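PDB 6LSV: jasmonate-induced oxygenase 2 from Arabidopsis thaliana, which oxidises the plant stress hormone jasmonate to 12-hydroxyjasmonate in an iron-dependent reaction that consumes molecular oxygen and 2-oxoglutarate. Local coordinates for residues A[244-247]-A[252-255]; A[270-273]-A[279-282]; A[96-101]-A[293-298]; A[264-269]-A[282-287]. One frame throughout, in Å; residues are numbered along the deposited sequence.

Interaction 1. Residues A[244-247]-A[252-255]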
loop_
_atom_site.group_PDB
_atom_site.type_symbol
_atom_site.label_atom_id
_atom_site.label_comp_id
_atom_site.label_asym_id
_atom_site.label_seq_id
_atom_site.Cartn_x
_atom_site.Cartn_y
_atom_site.Cartn_z
ATOM N N GLY A 244 -1.429 -12.962 -6.663
ATOM C CA GLY A 244 -0.236 -12.220 -7.024
ATOM C C GLY A 244 0.441 -11.556 -5.844
ATOM O O GLY A 244 1.658 -11.362 -5.845
ATOM N N LEU A 245 -0.341 -11.202 -4.828
ATOM C CA LEU A 245 0.222 -10.570 -3.643
ATOM C C LEU A 245 0.986 -11.595 -2.815
ATOM O O LEU A 245 0.485 -12.691 -2.542
ATOM C CB LEU A 245 -0.884 -9.928 -2.810
ATOM C CG LEU A 245 -0.468 -9.469 -1.416
ATOM C CD1 LEU A 245 0.354 -8.196 -1.504
ATOM C CD2 LEU A 245 -1.692 -9.263 -0.551
ATOM N N GLN A 246 2.205 -11.238 -2.416
ATOM C CA GLN A 246 3.053 -12.112 -1.619
ATOM C C GLN A 246 3.623 -11.334 -0.443
ATOM O O GLN A 246 4.096 -10.208 -0.613
ATOM C CB GLN A 246 4.190 -12.702 -2.461
ATOM C CG GLN A 246 3.722 -13.579 -3.606
ATOM C CD GLN A 246 4.827 -14.465 -4.136
ATOM O OE1 GLN A 246 5.958 -14.019 -4.313
ATOM N NE2 GLN A 246 4.507 -15.730 -4.388
ATOM N N VAL A 247 3.579 -11.933 0.743
ATOM C CA VAL A 247 4.169 -11.349 1.941
ATOM C C VAL A 247 5.346 -12.218 2.359
ATOM O O VAL A 247 5.368 -13.429 2.111
ATOM C CB VAL A 247 3.147 -11.206 3.090
ATOM C CG1 VAL A 247 1.913 -10.443 2.621
ATOM C CG2 VAL A 247 2.754 -12.570 3.627
ATOM N N THR A 252 10.811 -16.220 3.444
ATOM C CA THR A 252 9.898 -17.050 2.667
ATOM C C THR A 252 8.823 -16.165 2.055
ATOM O O THR A 252 8.159 -15.408 2.769
ATOM C CB THR A 252 9.256 -18.142 3.532
ATOM O OG1 THR A 252 10.272 -19.010 4.045
ATOM C CG2 THR A 252 8.268 -18.963 2.713
ATOM N N TRP A 253 8.655 -16.256 0.739
ATOM C CA TRP A 253 7.639 -15.481 0.042
ATOM C C TRP A 253 6.376 -16.324 -0.089
ATOM O O TRP A 253 6.393 -17.390 -0.712
ATOM C CB TRP A 253 8.150 -15.020 -1.323
ATOM C CG TRP A 253 9.087 -13.851 -1.212
ATOM C CD1 TRP A 253 10.446 -13.863 -1.368
ATOM C CD2 TRP A 253 8.733 -12.499 -0.894
ATOM N NE1 TRP A 253 10.956 -12.600 -1.178
ATOM C CE2 TRP A 253 9.926 -11.745 -0.885
ATOM C CE3 TRP A 253 7.524 -11.851 -0.620
ATOM C CZ2 TRP A 253 9.942 -10.379 -0.612
ATOM C CZ3 TRP A 253 7.543 -10.497 -0.347
ATOM C CH2 TRP A 253 8.744 -9.775 -0.346
ATOM N N ILE A 254 5.286 -15.844 0.503
ATOM C CA ILE A 254 4.045 -16.598 0.631
ATOM C C ILE A 254 2.957 -15.880 -0.154
ATOM O O ILE A 254 2.705 -14.692 0.072
ATOM C CB ILE A 254 3.641 -16.757 2.108
ATOM C CG1 ILE A 254 4.777 -17.413 2.894
ATOM C CG2 ILE A 254 2.368 -17.566 2.231
ATOM C CD1 ILE A 254 4.808 -17.031 4.355
ATOM N N THR A 255 2.311 -16.602 -1.067
ATOM C CA THR A 255 1.249 -16.027 -1.879
ATOM C C THR A 255 -0.067 -16.041 -1.110
ATOM O O THR A 255 -0.456 -17.067 -0.543
ATOM C CB THR A 255 1.103 -16.797 -3.191
ATOM O OG1 THR A 255 2.387 -16.922 -3.816
ATOM C CG2 THR A 255 0.152 -16.076 -4.130
#

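Interaction 2. Residues A[270-273]-A[279-282]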
loop_
_atom_site.group_PDB
_atom_site.type_symbol
_atom_site.label_atom_id
_atom_site.label_comp_id
_atom_site.label_asym_id
_atom_site.label_seq_id
_atom_site.Cartn_x
_atom_site.Cartn_y
_atom_site.Cartn_z
ATOM N N GLN A 270 5.239 3.715 9.657
ATOM C CA GLN A 270 5.010 4.700 10.708
ATOM C C GLN A 270 4.506 4.053 11.993
ATOM O O GLN A 270 4.860 4.501 13.090
ATOM C CB GLN A 270 4.027 5.765 10.222
ATOM C CG GLN A 270 4.560 6.609 9.076
ATOM C CD GLN A 270 5.963 7.124 9.339
ATOM O OE1 GLN A 270 6.215 7.783 10.348
ATOM N NE2 GLN A 270 6.887 6.818 8.435
ATOM N N ILE A 271 3.693 3.000 11.886
ATOM C CA ILE A 271 3.200 2.349 13.094
ATOM C C ILE A 271 4.286 1.487 13.726
ATOM O O ILE A 271 4.369 1.400 14.957
ATOM C CB ILE A 271 1.926 1.546 12.782
ATOM C CG1 ILE A 271 0.769 2.504 12.492
ATOM C CG2 ILE A 271 1.564 0.617 13.935
ATOM C CD1 ILE A 271 -0.582 1.834 12.388
ATOM N N GLN A 272 5.147 0.860 12.918
ATOM C CA GLN A 272 6.289 0.148 13.487
ATOM C C GLN A 272 7.131 1.079 14.350
ATOM O O GLN A 272 7.591 0.693 15.432
ATOM C CB GLN A 272 7.143 -0.476 12.380
ATOM C CG GLN A 272 8.503 -0.991 12.872
ATOM C CD GLN A 272 9.180 -1.965 11.913
ATOM O OE1 GLN A 272 8.525 -2.650 11.128
ATOM N NE2 GLN A 272 10.501 -2.036 11.987
ATOM N N ILE A 273 7.318 2.322 13.897
ATOM C CA ILE A 273 8.092 3.293 14.663
ATOM C C ILE A 273 7.342 3.708 15.925
ATOM O O ILE A 273 7.931 3.796 17.009
ATOM C CB ILE A 273 8.442 4.508 13.784
ATOM C CG1 ILE A 273 9.302 4.078 12.592
ATOM C CG2 ILE A 273 9.162 5.573 14.596
ATOM C CD1 ILE A 273 9.177 4.992 11.400
ATOM N N TYR A 279 4.870 -3.596 16.938
ATOM C CA TYR A 279 4.242 -3.957 15.678
ATOM C C TYR A 279 5.280 -3.868 14.569
ATOM O O TYR A 279 6.104 -2.950 14.547
ATOM C CB TYR A 279 3.064 -3.033 15.364
ATOM C CG TYR A 279 1.906 -3.134 16.330
ATOM C CD1 TYR A 279 1.704 -4.274 17.093
ATOM C CD2 TYR A 279 1.010 -2.083 16.474
ATOM C CE1 TYR A 279 0.643 -4.364 17.972
ATOM C CE2 TYR A 279 -0.054 -2.166 17.349
ATOM C CZ TYR A 279 -0.232 -3.308 18.095
ATOM O OH TYR A 279 -1.288 -3.390 18.971
ATOM N N LYS A 280 5.247 -4.831 13.656
ATOM C CA LYS A 280 6.158 -4.857 12.523
ATOM C C LYS A 280 5.396 -4.534 11.249
ATOM O O LYS A 280 4.260 -4.978 11.068
ATOM C CB LYS A 280 6.838 -6.221 12.394
ATOM C CG LYS A 280 7.713 -6.577 13.584
ATOM C CD LYS A 280 8.839 -5.565 13.762
ATOM C CE LYS A 280 9.782 -5.994 14.869
ATOM N NZ LYS A 280 9.869 -7.478 14.968
ATOM N N SER A 281 6.013 -3.751 10.370
ATOM C CA SER A 281 5.415 -3.490 9.070
ATOM C C SER A 281 5.682 -4.672 8.145
ATOM O O SER A 281 6.816 -5.148 8.044
ATOM C CB SER A 281 5.960 -2.193 8.469
ATOM O OG SER A 281 7.358 -2.263 8.244
ATOM N N VAL A 282 4.628 -5.159 7.488
ATOM C CA VAL A 282 4.767 -6.300 6.591
ATOM C C VAL A 282 5.537 -5.889 5.340
ATOM O O VAL A 282 5.386 -4.772 4.826
ATOM C CB VAL A 282 3.386 -6.875 6.230
ATOM C CG1 VAL A 282 2.520 -5.821 5.539
ATOM C CG2 VAL A 282 3.536 -8.112 5.353
#

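Interaction 3. Residues A[96-101]-A[293-298]. With AKG (2-oxoglutaric acid), chain C.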
loop_
_atom_site.group_PDB
_atom_site.type_symbol
_atom_site.label_atom_id
_atom_site.label_comp_id
_atom_site.label_asym_id
_atom_site.label_seq_id
_atom_site.Cartn_x
_atom_site.Cartn_y
_atom_site.Cartn_z
ATOM N N ASN A 96 -14.617 -0.142 -11.610
ATOM C CA ASN A 96 -14.415 1.210 -12.121
ATOM C C ASN A 96 -12.957 1.437 -12.494
ATOM O O ASN A 96 -12.653 1.942 -13.581
ATOM C CB ASN A 96 -14.866 2.239 -11.086
ATOM C CG ASN A 96 -16.311 2.647 -11.263
ATOM O OD1 ASN A 96 -16.601 3.737 -11.751
ATOM N ND2 ASN A 96 -17.228 1.773 -10.866
ATOM N N TRP A 97 -12.037 1.069 -11.601
ATOM C CA TRP A 97 -10.618 1.243 -11.896
ATOM C C TRP A 97 -10.165 0.300 -13.004
ATOM O O TRP A 97 -9.376 0.691 -13.872
ATOM C CB TRP A 97 -9.787 1.039 -10.629
ATOM C CG TRP A 97 -9.750 2.263 -9.764
ATOM C CD1 TRP A 97 -10.416 2.459 -8.587
ATOM C CD2 TRP A 97 -9.023 3.470 -10.018
ATOM N NE1 TRP A 97 -10.144 3.713 -8.093
ATOM C CE2 TRP A 97 -9.292 4.353 -8.954
ATOM C CE3 TRP A 97 -8.169 3.887 -11.042
ATOM C CZ2 TRP A 97 -8.732 5.626 -8.883
ATOM C CZ3 TRP A 97 -7.619 5.151 -10.970
ATOM C CH2 TRP A 97 -7.904 6.007 -9.899
ATOM N N ARG A 98 -10.657 -0.941 -12.997
ATOM C CA ARG A 98 -10.337 -1.854 -14.090
ATOM C C ARG A 98 -10.758 -1.267 -15.430
ATOM O O ARG A 98 -10.029 -1.380 -16.422
ATOM C CB ARG A 98 -11.009 -3.209 -13.867
ATOM C CG ARG A 98 -10.604 -4.254 -14.895
ATOM C CD ARG A 98 -11.563 -5.436 -14.920
ATOM N NE ARG A 98 -11.766 -6.044 -13.604
ATOM C CZ ARG A 98 -10.853 -6.767 -12.962
ATOM N NH1 ARG A 98 -9.658 -6.971 -13.507
ATOM N NH2 ARG A 98 -11.135 -7.284 -11.773
ATOM N N GLU A 99 -11.931 -0.628 -15.474
ATOM C CA GLU A 99 -12.383 0.022 -16.700
ATOM C C GLU A 99 -11.455 1.167 -17.088
ATOM O O GLU A 99 -11.166 1.368 -18.274
ATOM C CB GLU A 99 -13.818 0.521 -16.521
ATOM C CG GLU A 99 -14.327 1.433 -17.631
ATOM C CD GLU A 99 -14.479 0.716 -18.964
ATOM O OE1 GLU A 99 -15.483 -0.008 -19.141
ATOM O OE2 GLU A 99 -13.597 0.881 -19.836
ATOM N N PHE A 100 -10.975 1.925 -16.099
ATOM C CA PHE A 100 -10.026 2.997 -16.379
ATOM C C PHE A 100 -8.758 2.452 -17.025
ATOM O O PHE A 100 -8.254 3.013 -18.004
ATOM C CB PHE A 100 -9.695 3.752 -15.091
ATOM C CG PHE A 100 -8.593 4.763 -15.246
ATOM C CD1 PHE A 100 -8.847 6.005 -15.808
ATOM C CD2 PHE A 100 -7.303 4.472 -14.831
ATOM C CE1 PHE A 100 -7.836 6.936 -15.955
ATOM C CE2 PHE A 100 -6.288 5.399 -14.974
ATOM C CZ PHE A 100 -6.555 6.634 -15.535
ATOM N N PHE A 101 -8.233 1.348 -16.495
ATOM C CA PHE A 101 -6.998 0.787 -17.024
ATOM C C PHE A 101 -7.204 0.005 -18.314
ATOM O O PHE A 101 -6.227 -0.253 -19.024
ATOM C CB PHE A 101 -6.332 -0.097 -15.971
ATOM C CG PHE A 101 -5.662 0.678 -14.874
ATOM C CD1 PHE A 101 -4.504 1.398 -15.126
ATOM C CD2 PHE A 101 -6.195 0.697 -13.592
ATOM C CE1 PHE A 101 -3.883 2.120 -14.120
ATOM C CE2 PHE A 101 -5.578 1.416 -12.579
ATOM C CZ PHE A 101 -4.420 2.129 -12.846
ATOM N N GLU A 293 -4.544 -10.466 -15.901
ATOM C CA GLU A 293 -4.125 -9.231 -15.271
ATOM C C GLU A 293 -4.559 -9.235 -13.811
ATOM O O GLU A 293 -5.148 -10.198 -13.315
ATOM C CB GLU A 293 -4.721 -8.041 -16.024
ATOM C CG GLU A 293 -6.190 -8.250 -16.381
ATOM C CD GLU A 293 -6.920 -6.954 -16.670
ATOM O OE1 GLU A 293 -6.681 -6.368 -17.747
ATOM O OE2 GLU A 293 -7.736 -6.525 -15.824
ATOM N N ARG A 294 -4.268 -8.137 -13.119
ATOM C CA ARG A 294 -4.702 -7.936 -11.746
ATOM C C ARG A 294 -5.000 -6.461 -11.544
ATOM O O ARG A 294 -4.432 -5.600 -12.221
ATOM C CB ARG A 294 -3.646 -8.399 -10.724
ATOM C CG ARG A 294 -3.595 -9.904 -10.493
ATOM C CD ARG A 294 -2.658 -10.293 -9.343
ATOM N NE ARG A 294 -3.269 -10.136 -8.024
ATOM C CZ ARG A 294 -2.979 -9.158 -7.169
ATOM N NH1 ARG A 294 -2.078 -8.235 -7.484
ATOM N NH2 ARG A 294 -3.594 -9.101 -5.993
ATOM N N VAL A 295 -5.902 -6.177 -10.609
ATOM C CA VAL A 295 -6.196 -4.813 -10.187
ATOM C C VAL A 295 -6.339 -4.825 -8.673
ATOM O O VAL A 295 -7.184 -5.550 -8.134
ATOM C CB VAL A 295 -7.472 -4.253 -10.840
ATOM C CG1 VAL A 295 -8.002 -3.077 -10.035
ATOM C CG2 VAL A 295 -7.198 -3.839 -12.279
ATOM N N SER A 296 -5.520 -4.034 -7.986
ATOM C CA SER A 296 -5.562 -3.957 -6.535
ATOM C C SER A 296 -5.601 -2.504 -6.093
ATOM O O SER A 296 -5.041 -1.621 -6.748
ATOM C CB SER A 296 -4.369 -4.674 -5.899
ATOM O OG SER A 296 -4.154 -5.931 -6.516
ATOM N N LEU A 297 -6.269 -2.268 -4.968
ATOM C CA LEU A 297 -6.501 -0.929 -4.443
ATOM C C LEU A 297 -5.814 -0.808 -3.090
ATOM O O LEU A 297 -6.121 -1.565 -2.162
ATOM C CB LEU A 297 -7.999 -0.640 -4.319
ATOM C CG LEU A 297 -8.787 -0.271 -5.583
ATOM C CD1 LEU A 297 -8.916 -1.440 -6.550
ATOM C CD2 LEU A 297 -10.161 0.253 -5.205
ATOM N N ALA A 298 -4.890 0.142 -2.981
ATOM C CA ALA A 298 -4.117 0.366 -1.765
ATOM C C ALA A 298 -4.532 1.702 -1.165
ATOM O O ALA A 298 -4.213 2.763 -1.712
ATOM C CB ALA A 298 -2.618 0.335 -2.057
HETATM C C1 AKG C . 0.590 -1.938 -2.726
HETATM O O1 AKG C . 0.485 -1.614 -1.517
HETATM O O2 AKG C . 0.716 -1.034 -3.597
HETATM C C2 AKG C . 0.589 -3.421 -3.112
HETATM O O5 AKG C . 1.452 -4.118 -2.695
HETATM C C3 AKG C . -0.491 -4.030 -4.018
HETATM C C4 AKG C . -0.809 -5.449 -3.539
HETATM C C5 AKG C . -1.526 -6.250 -4.627
HETATM O O3 AKG C . -2.330 -7.171 -4.327
HETATM O O4 AKG C . -1.305 -5.985 -5.835
#

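Interaction 4. Residues A[264-269]-A[282-287]. With AKG (2-oxoglutaric acid), chain C.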
loop_
_atom_site.group_PDB
_atom_site.type_symbol
_atom_site.label_atom_id
_atom_site.label_comp_id
_atom_site.label_asym_id
_atom_site.label_seq_id
_atom_site.Cartn_x
_atom_site.Cartn_y
_atom_site.Cartn_z
ATOM N N ILE A 264 -7.261 -6.603 3.526
ATOM C CA ILE A 264 -6.029 -6.924 4.229
ATOM C C ILE A 264 -5.514 -5.634 4.843
ATOM O O ILE A 264 -5.378 -4.617 4.148
ATOM C CB ILE A 264 -4.986 -7.569 3.301
ATOM C CG1 ILE A 264 -5.414 -8.995 2.946
ATOM C CG2 ILE A 264 -3.619 -7.581 3.970
ATOM C CD1 ILE A 264 -4.737 -9.560 1.719
ATOM N N VAL A 265 -5.276 -5.660 6.148
ATOM C CA VAL A 265 -4.780 -4.507 6.885
ATOM C C VAL A 265 -3.277 -4.673 7.035
ATOM O O VAL A 265 -2.810 -5.648 7.637
ATOM C CB VAL A 265 -5.474 -4.374 8.251
ATOM C CG1 VAL A 265 -5.043 -3.101 8.957
ATOM C CG2 VAL A 265 -6.984 -4.404 8.081
ATOM N N ASN A 266 -2.517 -3.742 6.472
ATOM C CA ASN A 266 -1.063 -3.775 6.537
ATOM C C ASN A 266 -0.581 -2.767 7.568
ATOM O O ASN A 266 -0.960 -1.592 7.517
ATOM C CB ASN A 266 -0.436 -3.457 5.178
ATOM C CG ASN A 266 -0.526 -4.615 4.203
ATOM O OD1 ASN A 266 -0.806 -5.749 4.590
ATOM N ND2 ASN A 266 -0.275 -4.334 2.929
ATOM N N ILE A 267 0.244 -3.230 8.505
ATOM C CA ILE A 267 0.987 -2.311 9.356
ATOM C C ILE A 267 2.014 -1.585 8.499
ATOM O O ILE A 267 2.782 -2.213 7.759
ATOM C CB ILE A 267 1.659 -3.065 10.514
ATOM C CG1 ILE A 267 0.614 -3.764 11.393
ATOM C CG2 ILE A 267 2.531 -2.120 11.336
ATOM C CD1 ILE A 267 -0.235 -2.820 12.219
ATOM N N GLY A 268 2.021 -0.258 8.574
ATOM C CA GLY A 268 2.987 0.520 7.830
ATOM C C GLY A 268 4.222 0.866 8.649
ATOM O O GLY A 268 4.304 0.586 9.847
ATOM N N ASP A 269 5.187 1.491 7.967
ATOM C CA ASP A 269 6.443 1.861 8.614
ATOM C C ASP A 269 6.209 2.806 9.786
ATOM O O ASP A 269 6.899 2.720 10.810
ATOM C CB ASP A 269 7.387 2.503 7.595
ATOM C CG ASP A 269 8.202 1.479 6.823
ATOM O OD1 ASP A 269 8.091 0.270 7.127
ATOM O OD2 ASP A 269 8.959 1.889 5.915
ATOM N N VAL A 282 4.628 -5.159 7.488
ATOM C CA VAL A 282 4.767 -6.300 6.591
ATOM C C VAL A 282 5.537 -5.889 5.340
ATOM O O VAL A 282 5.386 -4.772 4.826
ATOM C CB VAL A 282 3.386 -6.875 6.230
ATOM C CG1 VAL A 282 2.520 -5.821 5.539
ATOM C CG2 VAL A 282 3.536 -8.112 5.353
ATOM N N GLU A 283 6.384 -6.790 4.858
ATOM C CA GLU A 283 7.070 -6.630 3.585
ATOM C C GLU A 283 6.342 -7.457 2.532
ATOM O O GLU A 283 6.128 -8.659 2.722
ATOM C CB GLU A 283 8.530 -7.070 3.701
ATOM C CG GLU A 283 9.348 -6.869 2.441
ATOM C CD GLU A 283 10.801 -7.270 2.626
ATOM O OE1 GLU A 283 11.111 -7.961 3.621
ATOM O OE2 GLU A 283 11.633 -6.897 1.775
ATOM N N HIS A 284 5.951 -6.817 1.434
ATOM C CA HIS A 284 5.188 -7.511 0.410
ATOM C C HIS A 284 5.726 -7.174 -0.974
ATOM O O HIS A 284 6.505 -6.234 -1.162
ATOM C CB HIS A 284 3.689 -7.187 0.497
ATOM C CG HIS A 284 3.394 -5.762 0.842
ATOM N ND1 HIS A 284 3.526 -5.263 2.121
ATOM C CD2 HIS A 284 2.967 -4.731 0.076
ATOM C CE1 HIS A 284 3.196 -3.983 2.126
ATOM N NE2 HIS A 284 2.854 -3.635 0.899
ATOM N N ARG A 285 5.299 -7.980 -1.941
ATOM C CA ARG A 285 5.646 -7.826 -3.344
ATOM C C ARG A 285 4.529 -8.461 -4.159
ATOM O O ARG A 285 3.734 -9.248 -3.640
ATOM C CB ARG A 285 6.999 -8.472 -3.664
ATOM C CG ARG A 285 6.937 -9.992 -3.740
ATOM C CD ARG A 285 8.284 -10.606 -4.077
ATOM N NE ARG A 285 8.158 -12.035 -4.350
ATOM C CZ ARG A 285 9.181 -12.856 -4.568
ATOM N NH1 ARG A 285 10.425 -12.396 -4.550
ATOM N NH2 ARG A 285 8.959 -14.141 -4.808
ATOM N N VAL A 286 4.469 -8.111 -5.438
ATOM C CA VAL A 286 3.452 -8.641 -6.337
ATOM C C VAL A 286 4.149 -9.400 -7.454
ATOM O O VAL A 286 5.116 -8.902 -8.043
ATOM C CB VAL A 286 2.548 -7.530 -6.908
ATOM C CG1 VAL A 286 1.358 -8.136 -7.635
ATOM C CG2 VAL A 286 2.074 -6.602 -5.800
ATOM N N ILE A 287 3.674 -10.609 -7.726
ATOM C CA ILE A 287 4.109 -11.368 -8.879
ATOM C C ILE A 287 3.037 -11.240 -9.950
ATOM O O ILE A 287 1.869 -10.959 -9.669
ATOM C CB ILE A 287 4.391 -12.851 -8.539
ATOM C CG1 ILE A 287 3.116 -13.551 -8.074
ATOM C CG2 ILE A 287 5.482 -12.959 -7.485
ATOM C CD1 ILE A 287 3.338 -14.987 -7.634
HETATM C C1 AKG C . 0.590 -1.938 -2.726
HETATM O O1 AKG C . 0.485 -1.614 -1.517
HETATM O O2 AKG C . 0.716 -1.034 -3.597
HETATM C C2 AKG C . 0.589 -3.421 -3.112
HETATM O O5 AKG C . 1.452 -4.118 -2.695
HETATM C C3 AKG C . -0.491 -4.030 -4.018
HETATM C C4 AKG C . -0.809 -5.449 -3.539
HETATM C C5 AKG C . -1.526 -6.250 -4.627
HETATM O O3 AKG C . -2.330 -7.171 -4.327
HETATM O O4 AKG C . -1.305 -5.985 -5.835
HETATM O O HOH W 1 3.447 -2.478 5.306
#

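Interaction 1. Residues A[244-247]-A[252-255]
Two donors converge on the carbonyl oxygen of I254: the amide V247 N bonds to I254 O at 3.0 Å, and Q246 CA offers its hydrogen to the same oxygen at 3.1 Å. The return bond from I254 N to V247 O, 2.9 Å long, completes an antiparallel hydrogen-bonded pair at V247 and I254. One step along, Q246 and T255 form a non-hydrogen-bonded pair, where T255 CA points its hydrogen at L245 O across 3.5 Å. On the face shared by Q246 and T255, the glutamine chain runs out extended beyond CG and brings NE2 up to T255 OG1 in what is probably a hydrogen bond, modelled too short for its length to be trusted. With CG beside the backbone N (chi1 -62°), the terminal amide of Q246 lies nearly parallel to the indole plane of W253, 8° away. OE1 then sits 3.8 Å from W253 CB, and it accepts a hydrogen bond from R285 NE, while the R285 guanidinium also makes a cation-pi contact with W253. The far edge of the indole is turned to the opposing backbone, with CZ3 3.5 Å from Q246 O and near the ring plane. On the other face, V247 leans on V282. L245, beside H284, presents its side chain to the bound 2-oxoglutarate. The two strands make a beta hairpin, in which strand 245-248 is the middle member of a three-stranded antiparallel sheet between 253-255 and 284-286.

Interaction 2. Residues A[270-273]-A[279-282]
Q272 reaches out of helix 269-274 to hold the chain that turns back toward strand 284-286, a helix-and-loop connection between two strands of the double-stranded beta-helix core. Its backbone begins the contact, with Q272 CA directing its hydrogen at Y279 O over 3.3 Å. Next along the side chain, Q272 CB rests 3.4 Å from Y279 O, and CG stays at about the same distance from that carbonyl, so the first two carbons run beside the peptide. With CG anti to the backbone N (chi1 168°) and the chain extended beyond it, the amide is carried past Y279 to the level of S281. There OE1 accepts an almost straight hydrogen bond of 2.8 Å from S281 N, N-H...O 176°, with the donor in the carbonyl plane. The aliphatic part of K280 passes obliquely by the same amide, its CD 3.9 Å from Q272 OE1. K344 NZ is a second donor to OE1, whereas NE2 bonds to Y324 OH; both ends of this buried amide are therefore satisfied and its rotation is fixed. The S281 hydroxyl is bonded to D269 OD1. One residue earlier on the helix, I271 CG2 meets the ring of Y279 in its plane, at the edge, 3.7 Å from Y279 CD2. The phenol extends toward helix 161-186, where Y279 OH bonds to L183 O.

Interaction 3. Residues A[96-101]-A[293-298]
R98 lays its guanidinium over V295, whose CB lies across one face of the group while CG2 comes within 4.2 Å of R98 NH1. The side chain leaves helix 87-102 with CG anti to the backbone N (chi1 -174°) and bends at chi3, which turns the charged end back to E293. R98 NH1 forms a salt bridge of 3.0 Å with E293 OE2, the acceptor lying in the guanidinium plane and the two flat groups nearly coplanar. The N-H...O angle of 138° leaves this bond bent. Both partners have further ties: R98 NE pairs with E95, and E293 OE1 bonds to Y211 OH and H102 NE2, so this carboxylate ties the helix to strand 204-212. Farther along, L297 CD2 approaches the five-membered part of the W97 indole obliquely, 4.0 Å from CD1. The helix thus packs on one side of strand 294-302 through V295 and L297, and the alternating residues R294 and S296 face the bound 2-oxoglutarate. R294 NH1 donates to 2-oxoglutarate O4 at 2.9 Å in a nearly straight bond, and NH2 reaches O3 at 2.8 Å, so the carboxylate lies at the guanidinium edge. S296 OG adds a weak contact to the same carboxylate. R294, V295 and S296 make up the Arg-X-Ser motif with which plant 2-oxoglutarate dioxygenases of this family anchor the distal carboxylate of the co-substrate.

Interaction 4. Residues A[264-269]-A[282-287]
The iron site of this double-stranded beta-helix dioxygenase is a facial triad of H227, D229 and H284, and this contact backs its last member against strand 263-267. N266 and H284 approach from opposite directions, and ND2 of the asparagine rests over one face of the imidazole, offset toward the rim, 3.6 Å from H284 CE1. The amide plane is tilted 32° from the ring, so this is a nitrogen set above a face and not a parallel stack. The other branch of N266 turns to V282: OD1 lies 3.5 Å from V282 CG1, and this methyl, placed between its backbone N and carbonyl carbon (chi1 60°), leans on the amide carbon as well. A single methyl thus packs against the side-chain amide of the asparagine that covers the metal ligand, and F77 of strand 77-81 touches both V282 and N266. Between the backbones the direct link is slight, since V282 N donates only weakly to I267 O, at 3.5 Å. A water bridges the two backbones beside it, donating to I267 O at 2.6 Å and to V282 O at 3.0 Å. V282 O also receives a weak, bent bond from H284 ND1, an interaction that would favour the ring orientation needed to present NE2 to the iron. Along strand 284-286, V286 CG2 lies 3.4 Å from 2-oxoglutarate O4, near the distal carboxylate. At the other end of the co-substrate, the keto oxygen O5 sits at the edge of the imidazole, 3.2 Å from H284 CD2.

Interactions 1, 4 and 2 form a continuous series across the catalytic core. The centre of interaction 4 lies 10 Å from those of interactions 1 and 2, which are 18 Å apart. Strand 284-286 pairs with strand 245-248, joining interactions 1 and 4 in the small sheet, while V282 belongs to both 2 and 4. Of these three, the hairpin comes first along the chain, and strand 263-267 leads through helix 269-274 to strand 284-286. Interaction 3 opens before them and closes after them, bringing a helix from the N-terminal region against strand 294-302 of the large sheet. The two sheets enclose 2-oxoglutarate, which interactions 1, 3 and 4 all touch.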